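Local coordinates for pumilio domain-containing protein C56F2.08c (Schizosaccharomyces pombe, PDB 6NWW) that probably binds AU-rich 3' untranslated regions of messenger RNAs, this piece being its N-terminal RNA recognition motif, at residues A[9-14]-A[40-45]. Residues are numbered along the deposited sequence; the frame is centred on the assembly and turned at random.
Sequences SNLPVG and NSAIVS
Leu-11 joins the two segments twice, once through its backbone and once through its side chain. Its N donates to the carbonyl O of Asn-40 at 3.0 Å, with an N-H...O angle of 154°. Asn-40 O also lies 3.4 Å from Leu-11 CG, so it is packed against the side chain of its own donor. With CG beside the backbone N (chi1 -59°), the chain runs on along the start of strand 41-46: Leu-11 CD1 reaches the backbone C of Ser-41 at 3.5 Å and the CB of Ala-42 at 4.1 Å. Leu-11, Ser-41 and Ala-42 are all buried, which makes this the tight part of the contact. Next to it, Ser-41 OG lies 3.4 Å from Ser-9 CB, a van der Waals contact; the hydroxyl is hydrogen-bonded to Tyr-7 OH.

The solvent side is looser. Asn-10 N approaches Asn-40 O at too poor an angle for a bond; instead Asn-10 N donates to a water O at 2.8 Å, which in turn donates to Asn-40 O. Further out, Val-13 CG2 rests 3.5 Å from Asn-40 OD1, a methyl-to-amide-oxygen contact, the two side chains crossing at a slant. Asn-40, with phi and psi both positive, forms a G1 beta bulge with Ser-41 opposite Leu-36, at the turn between strands 30-36 and 41-46.

The contact thus ties the loop after strand 5-9 to the beginning of strand 41-46. Its Leu-11 to Asn-40 bond lies just past the end of the pairing between these two central strands of the RNA recognition motif sheet, where Ala-42 and Val-8 are joined by backbone hydrogen bonding. Ile-20 of helix 17-24 touches both Leu-11 and Ala-42, while Val-71, just before strand 72-78, also packs on Leu-11.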
loop_
_atom_site.group_PDB
_atom_site.type_symbol
_atom_site.label_atom_id
_atom_site.label_comp_id
_atom_site.label_asym_id
_atom_site.label_seq_id
_atom_site.Cartn_x
_atom_site.Cartn_y
_atom_site.Cartn_z
ATOM N N SER A 9 -6.197 -0.008 -5.752
ATOM C CA SER A 9 -7.091 -1.085 -5.354
ATOM C C SER A 9 -8.144 -1.296 -6.437
ATOM O O SER A 9 -8.193 -0.575 -7.440
ATOM C CB SER A 9 -7.738 -0.789 -3.994
ATOM O OG SER A 9 -8.525 0.390 -4.042
ATOM N N ASN A 10 -8.992 -2.307 -6.228
ATOM C CA ASN A 10 -10.025 -2.691 -7.192
ATOM C C ASN A 10 -9.422 -3.115 -8.528
ATOM O O ASN A 10 -10.010 -2.896 -9.587
ATOM C CB ASN A 10 -11.043 -1.566 -7.399
ATOM C CG ASN A 10 -12.429 -2.086 -7.689
ATOM O OD1 ASN A 10 -12.896 -2.046 -8.831
ATOM N ND2 ASN A 10 -13.101 -2.581 -6.653
ATOM N N LEU A 11 -8.233 -3.708 -8.494
ATOM C CA LEU A 11 -7.672 -4.289 -9.696
ATOM C C LEU A 11 -8.553 -5.448 -10.152
ATOM O O LEU A 11 -9.169 -6.127 -9.329
ATOM C CB LEU A 11 -6.255 -4.796 -9.445
ATOM C CG LEU A 11 -5.183 -3.818 -8.961
ATOM C CD1 LEU A 11 -3.941 -4.576 -8.500
ATOM C CD2 LEU A 11 -4.835 -2.830 -10.068
ATOM N N PRO A 12 -8.663 -5.675 -11.458
ATOM C CA PRO A 12 -9.261 -6.933 -11.918
ATOM C C PRO A 12 -8.490 -8.098 -11.319
ATOM O O PRO A 12 -7.267 -8.041 -11.169
ATOM C CB PRO A 12 -9.114 -6.871 -13.443
ATOM C CG PRO A 12 -9.009 -5.408 -13.753
ATOM C CD PRO A 12 -8.302 -4.783 -12.572
ATOM N N VAL A 13 -9.222 -9.142 -10.926
ATOM C CA VAL A 13 -8.573 -10.326 -10.383
ATOM C C VAL A 13 -7.577 -10.852 -11.401
ATOM O O VAL A 13 -7.879 -10.947 -12.598
ATOM C CB VAL A 13 -9.619 -11.388 -10.010
ATOM C CG1 VAL A 13 -8.938 -12.681 -9.579
ATOM C CG2 VAL A 13 -10.532 -10.867 -8.917
ATOM N N GLY A 14 -6.368 -11.152 -10.938
ATOM C CA GLY A 14 -5.347 -11.725 -11.785
ATOM C C GLY A 14 -4.472 -10.726 -12.505
ATOM O O GLY A 14 -3.605 -11.142 -13.284
ATOM N N ASN A 40 -6.478 -7.757 -4.328
ATOM C CA ASN A 40 -6.649 -7.124 -5.636
ATOM C C ASN A 40 -6.114 -5.691 -5.616
ATOM O O ASN A 40 -6.750 -4.752 -6.100
ATOM C CB ASN A 40 -8.116 -7.168 -6.077
ATOM C CG ASN A 40 -8.636 -8.591 -6.219
ATOM O OD1 ASN A 40 -8.029 -9.421 -6.897
ATOM N ND2 ASN A 40 -9.760 -8.881 -5.575
ATOM N N SER A 41 -4.915 -5.538 -5.049
ATOM C CA SER A 41 -4.329 -4.231 -4.787
ATOM C C SER A 41 -2.849 -4.246 -5.143
ATOM O O SER A 41 -2.241 -5.300 -5.333
ATOM C CB SER A 41 -4.477 -3.832 -3.315
ATOM O OG SER A 41 -5.767 -3.328 -3.041
ATOM N N ALA A 42 -2.266 -3.055 -5.192
ATOM C CA ALA A 42 -0.844 -2.902 -5.460
ATOM C C ALA A 42 -0.391 -1.565 -4.895
ATOM O O ALA A 42 -1.198 -0.665 -4.648
ATOM C CB ALA A 42 -0.535 -2.991 -6.960
ATOM N N ILE A 43 0.914 -1.465 -4.664
ATOM C CA ILE A 43 1.576 -0.219 -4.304
ATOM C C ILE A 43 2.486 0.149 -5.464
ATOM O O ILE A 43 3.290 -0.679 -5.913
ATOM C CB ILE A 43 2.376 -0.357 -2.996
ATOM C CG1 ILE A 43 1.469 -0.786 -1.840
ATOM C CG2 ILE A 43 3.115 0.939 -2.668
ATOM C CD1 ILE A 43 2.241 -1.240 -0.615
ATOM N N VAL A 44 2.348 1.372 -5.971
ATOM C CA VAL A 44 3.169 1.848 -7.079
ATOM C C VAL A 44 3.905 3.104 -6.628
ATOM O O VAL A 44 3.319 3.984 -5.982
ATOM C CB VAL A 44 2.335 2.099 -8.352
ATOM C CG1 VAL A 44 3.207 2.716 -9.462
ATOM C CG2 VAL A 44 1.654 0.828 -8.847
ATOM N N SER A 45 5.198 3.169 -6.936
ATOM C CA SER A 45 6.029 4.314 -6.585
ATOM C C SER A 45 6.567 4.977 -7.846
ATOM O O SER A 45 7.081 4.298 -8.743
ATOM C CB SER A 45 7.187 3.900 -5.675
ATOM O OG SER A 45 8.107 3.083 -6.374
HETATM O O HOH W 1 -9.143 -4.011 -4.023
#